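Local coordinates for protein acetyltransferase (Elizabethkingia anophelis, PDB 6AO7) that binds acetyl-CoA and, as a member of the GNAT family, probably transfers its acetyl group to a substrate not yet identified, at residues A32-E37 with D139-P144; Y61-Y64 with T70-I73; L107-G112 with Y125-T130; G117-Y122 with D154-T159. One frame throughout, in Å; residues are numbered along the deposited sequence.

Interaction 1 (A32-E37 with D139-P144); sequences ADPSKE and DNYPEP. With ACO (acetyl coenzyme *a), chain B.
An Asx turn at the start of helix 36-45 receives the Tyr-141 side chain, which reaches over from the loop just after helix 136-140. Asp-33 OD1 closes the turn by accepting from Ser-35 N at 3.0 Å, with an N-H...O angle of 164°; the donor comes from the anti side of the carboxylate, 35° out of its plane. The same oxygen lies in the plane of the Tyr-141 ring, at its edge, 3.0 Å from Tyr-141 OH, a distance that suits a hydrogen bond, although the hydroxyl proton has another acceptor within reach. Ring and carboxylate planes stand 58° apart. A water joins the pair a second time, donating to Asp-33 OD2 at 2.6 Å and lying 3.1 Å from Tyr-141 OH; Tyr-42 is a further partner of OD2. Within the GNAT fold this places a loop beyond helix 136-140 against the lead-in to helix 36-45, where Ser-35 is the N-cap and its OG takes Leu-38 N. Ser-35 CB packs 3.8 Å from Tyr-141 CE1. Pro-34 meets the ring at about a right angle, its CG 3.6 Å from Tyr-141 CE1. One residue before the turn, Ala-32 CB lies 3.5 Å from N4P in the pantetheine arm of acetyl-CoA.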
# COMPACT_ATOMS: atom_id res chain seq x y z
N ALA A 32 1.21 15.41 10.56
CA ALA A 32 1.35 14.87 9.22
C ALA A 32 2.77 14.94 8.68
O ALA A 32 3.12 14.16 7.78
CB ALA A 32 0.40 15.60 8.26
N ASP A 33 3.60 15.84 9.20
CA ASP A 33 4.96 16.03 8.73
C ASP A 33 5.83 16.43 9.92
O ASP A 33 5.67 17.53 10.46
CB ASP A 33 4.99 17.10 7.63
CG ASP A 33 6.37 17.27 6.99
OD1 ASP A 33 7.41 16.93 7.61
OD2 ASP A 33 6.41 17.77 5.84
N PRO A 34 6.76 15.57 10.35
CA PRO A 34 7.52 15.85 11.58
C PRO A 34 8.52 16.99 11.45
O PRO A 34 9.12 17.38 12.47
CB PRO A 34 8.23 14.52 11.85
CG PRO A 34 8.33 13.87 10.51
CD PRO A 34 7.07 14.25 9.79
N SER A 35 8.71 17.56 10.27
CA SER A 35 9.73 18.58 10.05
C SER A 35 9.07 19.95 9.91
O SER A 35 8.46 20.24 8.88
CB SER A 35 10.57 18.26 8.82
OG SER A 35 11.38 19.38 8.50
N LYS A 36 9.20 20.78 10.95
CA LYS A 36 8.71 22.16 10.86
C LYS A 36 9.40 22.92 9.74
O LYS A 36 8.83 23.88 9.19
CB LYS A 36 8.91 22.88 12.20
CG LYS A 36 8.07 24.15 12.35
CD LYS A 36 8.90 25.34 12.80
CE LYS A 36 8.03 26.53 13.17
NZ LYS A 36 7.37 26.33 14.50
N GLU A 37 10.63 22.53 9.39
CA GLU A 37 11.34 23.19 8.31
C GLU A 37 10.69 22.88 6.97
O GLU A 37 10.47 23.78 6.15
CB GLU A 37 12.81 22.77 8.31
N ASP A 139 16.15 9.94 3.04
CA ASP A 139 16.98 11.04 2.55
C ASP A 139 16.57 12.39 3.12
O ASP A 139 17.42 13.26 3.31
CB ASP A 139 16.93 11.11 1.02
CG ASP A 139 17.49 9.87 0.34
OD1 ASP A 139 18.00 8.97 1.03
OD2 ASP A 139 17.40 9.80 -0.91
N ASN A 140 15.28 12.58 3.39
CA ASN A 140 14.77 13.91 3.71
C ASN A 140 14.48 14.12 5.19
O ASN A 140 14.18 15.26 5.58
CB ASN A 140 13.51 14.19 2.89
CG ASN A 140 13.83 14.55 1.46
OD1 ASN A 140 14.30 15.65 1.18
ND2 ASN A 140 13.58 13.62 0.54
N TYR A 141 14.55 13.09 6.01
CA TYR A 141 14.36 13.25 7.45
C TYR A 141 15.53 12.59 8.17
O TYR A 141 15.90 11.45 7.84
CB TYR A 141 13.03 12.63 7.92
CG TYR A 141 11.80 13.26 7.30
CD1 TYR A 141 11.07 14.23 7.97
CD2 TYR A 141 11.39 12.90 6.03
CE1 TYR A 141 9.95 14.81 7.40
CE2 TYR A 141 10.27 13.47 5.45
CZ TYR A 141 9.55 14.42 6.13
OH TYR A 141 8.44 14.97 5.54
N PRO A 142 16.12 13.26 9.15
CA PRO A 142 17.32 12.72 9.81
C PRO A 142 17.03 11.46 10.61
O PRO A 142 17.75 10.46 10.48
CB PRO A 142 17.78 13.88 10.70
CG PRO A 142 16.54 14.69 10.93
CD PRO A 142 15.75 14.59 9.67
N GLU A 143 15.99 11.49 11.44
CA GLU A 143 15.67 10.33 12.27
C GLU A 143 14.74 9.39 11.52
O GLU A 143 13.78 9.84 10.89
CB GLU A 143 15.02 10.77 13.57
N PRO A 144 14.99 8.08 11.58
CA PRO A 144 14.09 7.13 10.92
C PRO A 144 12.69 7.20 11.51
O PRO A 144 12.50 7.57 12.67
CB PRO A 144 14.74 5.77 11.19
CG PRO A 144 15.56 5.99 12.42
CD PRO A 144 16.06 7.40 12.33
N1A ACO B . -6.66 -0.19 7.37
C2A ACO B . -7.14 0.69 6.50
N3A ACO B . -8.10 1.60 6.68
C4A ACO B . -8.60 1.53 7.92
C5A ACO B . -8.22 0.65 8.92
C6A ACO B . -7.18 -0.25 8.61
N6A ACO B . -6.70 -1.15 9.47
N7A ACO B . -9.00 0.83 10.05
C8A ACO B . -9.82 1.80 9.72
N9A ACO B . -9.63 2.27 8.45
C1B ACO B . -10.40 3.30 7.75
C2B ACO B . -11.66 3.80 8.43
O2B ACO B . -12.73 2.87 8.34
C3B ACO B . -11.94 5.03 7.57
O3B ACO B . -12.50 4.66 6.29
P3B ACO B . -14.06 4.59 5.93
O7A ACO B . -14.62 3.40 6.74
O8A ACO B . -14.65 5.98 6.28
O9A ACO B . -14.16 4.34 4.45
C4B ACO B . -10.53 5.53 7.20
O4B ACO B . -9.62 4.47 7.58
C5B ACO B . -10.17 6.85 7.83
O5B ACO B . -11.23 7.75 7.41
P1A ACO B . -11.49 9.22 8.14
O1A ACO B . -12.20 9.13 9.44
O2A ACO B . -12.26 10.03 7.11
O3A ACO B . -9.99 9.72 8.34
P2A ACO B . -9.35 10.78 9.35
O4A ACO B . -10.47 11.66 9.76
O5A ACO B . -8.75 10.02 10.51
O6A ACO B . -8.17 11.51 8.57
CBP ACO B . -5.76 11.36 8.42
CCP ACO B . -7.09 10.75 8.01
CDP ACO B . -5.67 12.78 7.84
CEP ACO B . -4.63 10.50 7.85
CAP ACO B . -5.68 11.46 9.97
OAP ACO B . -5.87 10.18 10.55
C9P ACO B . -4.43 12.14 10.52
O9P ACO B . -4.38 13.36 10.59
N8P ACO B . -3.41 11.35 10.84
C7P ACO B . -2.13 11.88 11.28
C6P ACO B . -1.48 12.77 10.23
C5P ACO B . -1.23 12.04 8.93
O5P ACO B . -0.80 10.89 8.92
N4P ACO B . -1.50 12.72 7.81
C3P ACO B . -1.26 12.19 6.47
C2P ACO B . 0.21 12.08 6.15
S1P ACO B . 0.65 12.07 4.37
C ACO B . 0.51 13.80 4.01
O ACO B . 0.14 14.61 4.82
CH3 ACO B . 0.84 14.14 2.59
O HOH W 1 7.00 16.84 3.48

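Interaction 2 (Y61-Y64 with T70-I73)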
# COMPACT_ATOMS: atom_id res chain seq x y z
N TYR A 61 -5.26 21.25 5.56
CA TYR A 61 -4.47 20.69 4.47
C TYR A 61 -3.73 21.81 3.74
O TYR A 61 -4.09 22.99 3.83
CB TYR A 61 -5.33 19.88 3.48
CG TYR A 61 -6.40 20.63 2.72
CD1 TYR A 61 -6.09 21.37 1.57
CD2 TYR A 61 -7.74 20.55 3.10
CE1 TYR A 61 -7.08 22.01 0.84
CE2 TYR A 61 -8.75 21.20 2.38
CZ TYR A 61 -8.40 21.93 1.25
OH TYR A 61 -9.38 22.56 0.51
N VAL A 62 -2.66 21.42 3.05
CA VAL A 62 -1.84 22.33 2.26
C VAL A 62 -1.80 21.82 0.82
O VAL A 62 -1.42 20.66 0.57
CB VAL A 62 -0.41 22.44 2.82
CG1 VAL A 62 0.44 23.33 1.90
CG2 VAL A 62 -0.45 22.94 4.25
N LEU A 63 -2.17 22.70 -0.12
CA LEU A 63 -2.04 22.44 -1.55
C LEU A 63 -0.77 23.10 -2.07
O LEU A 63 -0.52 24.27 -1.78
CB LEU A 63 -3.24 22.97 -2.32
CG LEU A 63 -4.47 22.09 -2.38
CD1 LEU A 63 -5.60 22.85 -3.01
CD2 LEU A 63 -4.16 20.81 -3.19
N TYR A 64 -0.01 22.36 -2.87
CA TYR A 64 1.33 22.76 -3.29
C TYR A 64 1.50 22.49 -4.79
O TYR A 64 1.78 21.35 -5.18
CB TYR A 64 2.39 22.01 -2.49
CG TYR A 64 3.82 22.21 -2.95
CD1 TYR A 64 4.47 21.25 -3.72
CD2 TYR A 64 4.53 23.34 -2.58
CE1 TYR A 64 5.79 21.43 -4.11
CE2 TYR A 64 5.85 23.53 -2.97
CZ TYR A 64 6.47 22.57 -3.74
OH TYR A 64 7.78 22.76 -4.13
N THR A 70 -0.29 19.79 -12.31
CA THR A 70 -0.34 18.97 -11.10
C THR A 70 -0.24 19.83 -9.85
O THR A 70 0.64 20.69 -9.75
CB THR A 70 0.80 17.94 -11.08
OG1 THR A 70 0.72 17.10 -12.25
CG2 THR A 70 0.73 17.08 -9.86
N THR A 71 -1.11 19.57 -8.87
CA THR A 71 -0.92 20.13 -7.54
C THR A 71 -0.93 18.98 -6.54
O THR A 71 -1.53 17.93 -6.79
CB THR A 71 -1.96 21.21 -7.20
OG1 THR A 71 -1.65 21.79 -5.94
CG2 THR A 71 -3.37 20.65 -7.18
N GLU A 72 -0.25 19.18 -5.42
CA GLU A 72 0.04 18.12 -4.47
C GLU A 72 -0.54 18.49 -3.11
O GLU A 72 -0.48 19.64 -2.68
CB GLU A 72 1.56 17.88 -4.36
CG GLU A 72 1.98 16.90 -3.25
CD GLU A 72 3.49 16.69 -3.17
OE1 GLU A 72 4.24 17.45 -3.81
OE2 GLU A 72 3.94 15.76 -2.46
N ILE A 73 -1.14 17.50 -2.46
CA ILE A 73 -1.50 17.62 -1.05
C ILE A 73 -0.22 17.35 -0.27
O ILE A 73 0.15 16.19 -0.07
CB ILE A 73 -2.61 16.65 -0.66
CG1 ILE A 73 -3.80 16.80 -1.61
CG2 ILE A 73 -2.98 16.83 0.84
CD1 ILE A 73 -4.89 15.77 -1.35
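Tyr-64 and Glu-72 form an antiparallel hydrogen-bonded pair, with Tyr-64 N giving to Glu-72 O at 2.8 Å and Glu-72 N returning to Tyr-64 O at 3.0 Å. Both side chains leave the same face and run side by side, bringing Tyr-64 CD1 to 3.8 Å from Glu-72 OE1, with ring and carboxylate planes 68° apart. A chi1 of 173° in each residue gives them this common course, and Trp-66 NE1 holds OE1 by a hydrogen bond. The next pair, Leu-63 with Ile-73, is non-hydrogen-bonded and uses the other face. There Leu-63 CD2 lies 4.3 Å from Ile-73 CG1 and 3.9 Å from Thr-71 OG1. Between the strands, Leu-63 CA makes a C-H...O contact to Glu-72 O at 3.4 Å. The N-to-C directions of the two short strand segments are 155° apart, as expected of a twisted beta hairpin, here formed by strands 56-65 and 70-78. On the Leu-63 and Ile-73 face, Val-95 of helix 87-101 packs on both; on the other, Tyr-42 and Ser-45 of helix 36-45 touch Tyr-64, and strand 106-112 continues the sheet beyond Thr-71.

Interaction 3 (L107-G112 with Y125-T130). With ACO (acetyl coenzyme *a), chain B; SO4 (sulfate ion), chain C.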
# COMPACT_ATOMS: atom_id res chain seq x y z
N LEU A 107 -4.19 15.62 -9.23
CA LEU A 107 -4.00 15.84 -7.80
C LEU A 107 -3.16 14.69 -7.26
O LEU A 107 -3.46 13.52 -7.53
CB LEU A 107 -5.36 15.92 -7.09
CG LEU A 107 -5.41 16.25 -5.60
CD1 LEU A 107 -4.78 17.61 -5.30
CD2 LEU A 107 -6.85 16.21 -5.15
N VAL A 108 -2.11 15.02 -6.54
CA VAL A 108 -1.16 14.02 -6.08
C VAL A 108 -1.07 14.07 -4.56
O VAL A 108 -1.21 15.12 -3.94
CB VAL A 108 0.22 14.26 -6.73
CG1 VAL A 108 1.29 13.43 -6.06
CG2 VAL A 108 0.13 13.93 -8.22
N ILE A 109 -0.85 12.90 -3.95
CA ILE A 109 -0.54 12.82 -2.53
C ILE A 109 0.48 11.71 -2.32
O ILE A 109 0.41 10.66 -2.96
CB ILE A 109 -1.81 12.61 -1.69
CG1 ILE A 109 -1.49 12.80 -0.20
CG2 ILE A 109 -2.45 11.22 -2.00
CD1 ILE A 109 -2.74 12.92 0.68
N GLY A 110 1.44 11.96 -1.43
CA GLY A 110 2.45 10.97 -1.13
C GLY A 110 2.45 10.57 0.33
O GLY A 110 2.44 11.44 1.20
N THR A 111 2.45 9.27 0.62
CA THR A 111 2.47 8.83 2.01
C THR A 111 3.54 7.75 2.18
O THR A 111 4.20 7.36 1.22
CB THR A 111 1.08 8.33 2.45
OG1 THR A 111 1.07 8.18 3.87
CG2 THR A 111 0.76 6.97 1.77
N GLY A 112 3.73 7.29 3.41
CA GLY A 112 4.81 6.35 3.68
C GLY A 112 4.46 4.93 3.29
O GLY A 112 3.29 4.52 3.26
N TYR A 125 -11.12 7.52 -2.09
CA TYR A 125 -11.56 8.79 -2.65
C TYR A 125 -11.02 9.06 -4.05
O TYR A 125 -11.15 10.18 -4.56
CB TYR A 125 -11.20 9.93 -1.69
CG TYR A 125 -12.17 9.97 -0.52
CD1 TYR A 125 -13.38 10.65 -0.62
CD2 TYR A 125 -11.89 9.30 0.67
CE1 TYR A 125 -14.27 10.68 0.44
CE2 TYR A 125 -12.78 9.34 1.74
CZ TYR A 125 -13.98 10.02 1.62
OH TYR A 125 -14.87 10.06 2.67
N GLY A 126 -10.45 8.06 -4.71
CA GLY A 126 -10.19 8.16 -6.13
C GLY A 126 -8.73 8.22 -6.53
O GLY A 126 -8.44 8.28 -7.73
N PHE A 127 -7.81 8.19 -5.58
CA PHE A 127 -6.39 8.22 -5.91
C PHE A 127 -5.93 6.83 -6.33
O PHE A 127 -6.29 5.83 -5.72
CB PHE A 127 -5.58 8.69 -4.70
CG PHE A 127 -5.73 10.13 -4.40
CD1 PHE A 127 -6.76 10.60 -3.58
CD2 PHE A 127 -4.81 11.03 -4.91
CE1 PHE A 127 -6.87 11.95 -3.29
CE2 PHE A 127 -4.92 12.38 -4.62
CZ PHE A 127 -5.95 12.84 -3.81
N ARG A 128 -5.12 6.78 -7.39
CA ARG A 128 -4.50 5.54 -7.84
C ARG A 128 -3.04 5.54 -7.41
O ARG A 128 -2.39 6.58 -7.44
CB ARG A 128 -4.59 5.40 -9.36
CG ARG A 128 -6.00 5.39 -9.93
CD ARG A 128 -6.59 3.98 -9.99
NE ARG A 128 -5.86 3.09 -10.90
CZ ARG A 128 -6.12 2.95 -12.20
NH1 ARG A 128 -7.08 3.67 -12.76
NH2 ARG A 128 -5.41 2.11 -12.94
N ILE A 129 -2.51 4.38 -7.04
CA ILE A 129 -1.09 4.31 -6.74
C ILE A 129 -0.30 4.42 -8.04
O ILE A 129 -0.56 3.68 -9.00
CB ILE A 129 -0.77 3.02 -5.97
CG1 ILE A 129 -1.55 2.98 -4.66
CG2 ILE A 129 0.72 2.91 -5.74
CD1 ILE A 129 -1.29 1.72 -3.87
N THR A 130 0.64 5.37 -8.11
CA THR A 130 1.31 5.57 -9.39
C THR A 130 2.84 5.52 -9.35
O THR A 130 3.45 5.21 -10.38
CB THR A 130 0.89 6.89 -10.04
OG1 THR A 130 1.11 7.99 -9.13
CG2 THR A 130 -0.58 6.83 -10.47
N1A ACO B . -6.66 -0.19 7.37
C2A ACO B . -7.14 0.69 6.50
N3A ACO B . -8.10 1.60 6.68
C4A ACO B . -8.60 1.53 7.92
C5A ACO B . -8.22 0.65 8.92
C6A ACO B . -7.18 -0.25 8.61
N6A ACO B . -6.70 -1.15 9.47
N7A ACO B . -9.00 0.83 10.05
C8A ACO B . -9.82 1.80 9.72
N9A ACO B . -9.63 2.27 8.45
C1B ACO B . -10.40 3.30 7.75
C2B ACO B . -11.66 3.80 8.43
O2B ACO B . -12.73 2.87 8.34
C3B ACO B . -11.94 5.03 7.57
O3B ACO B . -12.50 4.66 6.29
P3B ACO B . -14.06 4.59 5.93
O7A ACO B . -14.62 3.40 6.74
O8A ACO B . -14.65 5.98 6.28
O9A ACO B . -14.16 4.34 4.45
C4B ACO B . -10.53 5.53 7.20
O4B ACO B . -9.62 4.47 7.58
C5B ACO B . -10.17 6.85 7.83
O5B ACO B . -11.23 7.75 7.41
P1A ACO B . -11.49 9.22 8.14
O1A ACO B . -12.20 9.13 9.44
O2A ACO B . -12.26 10.03 7.11
O3A ACO B . -9.99 9.72 8.34
P2A ACO B . -9.35 10.78 9.35
O4A ACO B . -10.47 11.66 9.76
O5A ACO B . -8.75 10.02 10.51
O6A ACO B . -8.17 11.51 8.57
CBP ACO B . -5.76 11.36 8.42
CCP ACO B . -7.09 10.75 8.01
CDP ACO B . -5.67 12.78 7.84
CEP ACO B . -4.63 10.50 7.85
CAP ACO B . -5.68 11.46 9.97
OAP ACO B . -5.87 10.18 10.55
C9P ACO B . -4.43 12.14 10.52
O9P ACO B . -4.38 13.36 10.59
N8P ACO B . -3.41 11.35 10.84
C7P ACO B . -2.13 11.88 11.28
C6P ACO B . -1.48 12.77 10.23
C5P ACO B . -1.23 12.04 8.93
O5P ACO B . -0.80 10.89 8.92
N4P ACO B . -1.50 12.72 7.81
C3P ACO B . -1.26 12.19 6.47
C2P ACO B . 0.21 12.08 6.15
S1P ACO B . 0.65 12.07 4.37
C ACO B . 0.51 13.80 4.01
O ACO B . 0.14 14.61 4.82
CH3 ACO B . 0.84 14.14 2.59
S SO4 C . -7.43 3.94 -16.93
O1 SO4 C . -7.69 5.36 -17.13
O2 SO4 C . -8.68 3.25 -16.61
O3 SO4 C . -6.50 3.77 -15.82
O4 SO4 C . -6.85 3.38 -18.14
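The Phe-127 ring takes Ile-109 CG2 over one face, the methyl carbon lying 3.7 Å above the plane and displaced toward the rim. Its distance to the ring centroid is 4.0 Å, 23° off the normal, which satisfies a CH-pi contact. Ile-109 reaches the ring with this branch because CG1 stands opposite the backbone N (chi1 -169°), leaving CG2 between N and the carbonyl carbon; CG1 is thereby directed to the cofactor, 3.9 Å from the acetyl CH3 of acetyl-CoA. Leu-107 crosses the ring obliquely and sets CD2 3.7 Å from Phe-127 CZ, and Leu-107 O is 3.4 Å from Phe-127 CE2. The second flat group, the Arg-128 guanidinium, serves another neighbour: NH1 donates at its edge to O3 of a sulfate, probably from the crystallisation liquor, at 3.1 Å. NH2 makes a salt bridge with Asp-154 of the second subunit, whose Asn-135 also binds the sulfate, so strand 128-133, which starts right after Phe-127, lies at the dimer interface. Gly-126, with phi 112°, is the C-prime residue of a Schellman motif ending helix 116-124, and after this turn the Phe-127 side chain points toward strand 106-112, against Leu-107 and Ile-109. Further along strand 106-112, Gly-110 O comes within 3.4 Å of the acetyl CH3, and Thr-111 OG1 is 3.9 Å from S1P. Strand 106-112, helix 116-124 and strand 128-133 thus make a beta-alpha-beta crossover that passes over intervening strand 155-161, an arrangement typical of the C-terminal half of the GNAT fold, with the thioester beside the first strand.

Interaction 4 (G117-Y122 with D154-T159); sequences GQLYLY and DMILLT. With ACO (acetyl coenzyme *a), chain B.
Helix 116-124, one wall of the acetyl-CoA pocket, packs Leu-119 and Tyr-122 on Ile-156 and Leu-158 of strand 155-161. Leu-119 meets Ile-156 at about a right angle, CD1 to CD1 at 3.6 Å, and its other branch, CD2, lies 4.1 Å from Leu-158 CD1. The remaining methyl of that leucine, Leu-158 CD2, is 4.1 Å from Tyr-122 CB. This is alpha-on-beta packing: the short axes run nearly parallel, at 9°, with a closest approach of 10.4 Å. Gln-118, Tyr-120 and Leu-121 of the same helix face acetyl-CoA, and Tyr-122 serves both sides, its OH coming near the pantetheine. Tyr-120, with CG swung opposite its backbone N (chi1 160°), donates from OH to O9A of the 3'-phosphate at 2.6 Å, the oxygen lying in the ring plane at its edge. Gln-118 NE2 is 3.0 Å from the pantetheine O5P. Its OE1 accepts from Tyr-122 OH at 2.7 Å, the donor 44° out of the amide carbonyl plane, and is also bonded to Thr-111 OG1, so two hydroxyls fix the amide. One face of the Tyr-122 ring lies over Gln-118 O, and Leu-119 also packs on Leu-119 of the second subunit.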
# COMPACT_ATOMS: atom_id res chain seq x y z
N GLY A 117 -3.03 1.87 6.25
CA GLY A 117 -4.35 2.43 6.45
C GLY A 117 -4.64 3.63 5.56
O GLY A 117 -5.72 3.74 4.98
N GLN A 118 -3.67 4.55 5.44
CA GLN A 118 -3.85 5.70 4.57
C GLN A 118 -3.94 5.30 3.10
O GLN A 118 -4.64 5.94 2.32
CB GLN A 118 -2.70 6.70 4.75
CG GLN A 118 -2.65 7.43 6.11
CD GLN A 118 -1.49 8.41 6.15
OE1 GLN A 118 -1.21 9.09 5.16
NE2 GLN A 118 -0.76 8.45 7.26
N LEU A 119 -3.18 4.28 2.69
CA LEU A 119 -3.29 3.82 1.31
C LEU A 119 -4.72 3.41 0.97
O LEU A 119 -5.19 3.63 -0.15
CB LEU A 119 -2.32 2.68 1.04
CG LEU A 119 -0.83 3.03 1.07
CD1 LEU A 119 -0.03 1.77 0.92
CD2 LEU A 119 -0.53 4.02 -0.04
N TYR A 120 -5.44 2.82 1.93
CA TYR A 120 -6.87 2.56 1.72
C TYR A 120 -7.63 3.86 1.51
O TYR A 120 -8.36 4.02 0.53
CB TYR A 120 -7.47 1.80 2.91
CG TYR A 120 -8.98 1.96 2.95
CD1 TYR A 120 -9.81 1.16 2.16
CD2 TYR A 120 -9.58 2.92 3.76
CE1 TYR A 120 -11.19 1.32 2.18
CE2 TYR A 120 -10.96 3.09 3.79
CZ TYR A 120 -11.75 2.29 2.99
OH TYR A 120 -13.12 2.47 3.04
N LEU A 121 -7.49 4.81 2.45
CA LEU A 121 -8.36 5.99 2.47
C LEU A 121 -8.23 6.79 1.18
O LEU A 121 -9.24 7.21 0.60
CB LEU A 121 -8.03 6.86 3.68
CG LEU A 121 -8.80 8.20 3.79
CD1 LEU A 121 -10.29 7.94 3.94
CD2 LEU A 121 -8.30 9.01 4.98
N TYR A 122 -7.00 7.05 0.73
CA TYR A 122 -6.84 7.86 -0.47
C TYR A 122 -7.41 7.15 -1.70
O TYR A 122 -8.06 7.77 -2.55
CB TYR A 122 -5.36 8.24 -0.68
CG TYR A 122 -4.73 8.91 0.55
CD1 TYR A 122 -3.41 8.64 0.93
CD2 TYR A 122 -5.45 9.80 1.32
CE1 TYR A 122 -2.84 9.22 2.04
CE2 TYR A 122 -4.87 10.41 2.44
CZ TYR A 122 -3.57 10.12 2.79
OH TYR A 122 -2.99 10.69 3.93
N ASP A 154 10.25 4.77 2.20
CA ASP A 154 9.93 5.16 0.84
C ASP A 154 8.61 5.91 0.80
O ASP A 154 7.74 5.71 1.66
CB ASP A 154 9.86 3.94 -0.09
CG ASP A 154 11.02 2.97 0.11
OD1 ASP A 154 10.78 1.75 0.11
OD2 ASP A 154 12.17 3.43 0.26
N MET A 155 8.45 6.79 -0.18
CA MET A 155 7.18 7.47 -0.37
C MET A 155 6.39 6.77 -1.46
O MET A 155 6.94 6.48 -2.53
CB MET A 155 7.37 8.94 -0.73
CG MET A 155 6.10 9.53 -1.27
SD MET A 155 6.22 11.30 -1.51
CE MET A 155 6.08 11.82 0.20
N ILE A 156 5.13 6.46 -1.17
CA ILE A 156 4.18 5.97 -2.17
C ILE A 156 3.39 7.16 -2.69
O ILE A 156 2.72 7.85 -1.91
CB ILE A 156 3.25 4.91 -1.58
CG1 ILE A 156 4.07 3.80 -0.96
CG2 ILE A 156 2.30 4.40 -2.66
CD1 ILE A 156 3.21 2.84 -0.17
N LEU A 157 3.46 7.41 -3.99
CA LEU A 157 2.79 8.55 -4.59
C LEU A 157 1.50 8.06 -5.26
O LEU A 157 1.53 7.10 -6.02
CB LEU A 157 3.70 9.23 -5.61
CG LEU A 157 3.62 10.74 -5.83
CD1 LEU A 157 4.10 11.50 -4.60
CD2 LEU A 157 4.43 11.16 -7.05
N LEU A 158 0.39 8.73 -4.96
CA LEU A 158 -0.89 8.42 -5.57
C LEU A 158 -1.40 9.63 -6.33
O LEU A 158 -1.15 10.77 -5.94
CB LEU A 158 -1.95 8.00 -4.52
CG LEU A 158 -1.60 6.87 -3.56
CD1 LEU A 158 -0.93 7.41 -2.28
CD2 LEU A 158 -2.87 6.07 -3.18
N THR A 159 -2.15 9.38 -7.40
CA THR A 159 -2.53 10.41 -8.34
C THR A 159 -4.00 10.25 -8.69
O THR A 159 -4.46 9.14 -8.95
CB THR A 159 -1.73 10.35 -9.64
OG1 THR A 159 -0.33 10.41 -9.35
CG2 THR A 159 -2.11 11.50 -10.55
N1A ACO B . -6.66 -0.19 7.37
C2A ACO B . -7.14 0.69 6.50
N3A ACO B . -8.10 1.60 6.68
C4A ACO B . -8.60 1.53 7.92
C5A ACO B . -8.22 0.65 8.92
C6A ACO B . -7.18 -0.25 8.61
N6A ACO B . -6.70 -1.15 9.47
N7A ACO B . -9.00 0.83 10.05
C8A ACO B . -9.82 1.80 9.72
N9A ACO B . -9.63 2.27 8.45
C1B ACO B . -10.40 3.30 7.75
C2B ACO B . -11.66 3.80 8.43
O2B ACO B . -12.73 2.87 8.34
C3B ACO B . -11.94 5.03 7.57
O3B ACO B . -12.50 4.66 6.29
P3B ACO B . -14.06 4.59 5.93
O7A ACO B . -14.62 3.40 6.74
O8A ACO B . -14.65 5.98 6.28
O9A ACO B . -14.16 4.34 4.45
C4B ACO B . -10.53 5.53 7.20
O4B ACO B . -9.62 4.47 7.58
C5B ACO B . -10.17 6.85 7.83
O5B ACO B . -11.23 7.75 7.41
P1A ACO B . -11.49 9.22 8.14
O1A ACO B . -12.20 9.13 9.44
O2A ACO B . -12.26 10.03 7.11
O3A ACO B . -9.99 9.72 8.34
P2A ACO B . -9.35 10.78 9.35
O4A ACO B . -10.47 11.66 9.76
O5A ACO B . -8.75 10.02 10.51
O6A ACO B . -8.17 11.51 8.57
CBP ACO B . -5.76 11.36 8.42
CCP ACO B . -7.09 10.75 8.01
CDP ACO B . -5.67 12.78 7.84
CEP ACO B . -4.63 10.50 7.85
CAP ACO B . -5.68 11.46 9.97
OAP ACO B . -5.87 10.18 10.55
C9P ACO B . -4.43 12.14 10.52
O9P ACO B . -4.38 13.36 10.59
N8P ACO B . -3.41 11.35 10.84
C7P ACO B . -2.13 11.88 11.28
C6P ACO B . -1.48 12.77 10.23
C5P ACO B . -1.23 12.04 8.93
O5P ACO B . -0.80 10.89 8.92
N4P ACO B . -1.50 12.72 7.81
C3P ACO B . -1.26 12.19 6.47
C2P ACO B . 0.21 12.08 6.15
S1P ACO B . 0.65 12.07 4.37
C ACO B . 0.51 13.80 4.01
O ACO B . 0.14 14.61 4.82
CH3 ACO B . 0.84 14.14 2.59

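In the fold
Interactions 2, 3 and 4 share one mixed sheet. Interactions 2 and 3 meet where strands 70-78 and 106-112 pair, Ile-73 N lying 2.8 Å from Val-108 O. Interactions 3 and 4, with centres about 5 Å apart, interlock: Thr-111 O is 2.7 Å from Ile-156 N, and their segments alternate along the chain. Interaction 1 stands apart, its centre about 18 Å from those of interactions 2 and 4 and about 20 Å from that of interaction 3, yet its chain loop encloses interactions 2 and 3. Acetyl-CoA links interactions 1, 3 and 4 directly, and Ile-73 of interaction 2 also touches it. Interactions 3 and 4 additionally reach the second subunit.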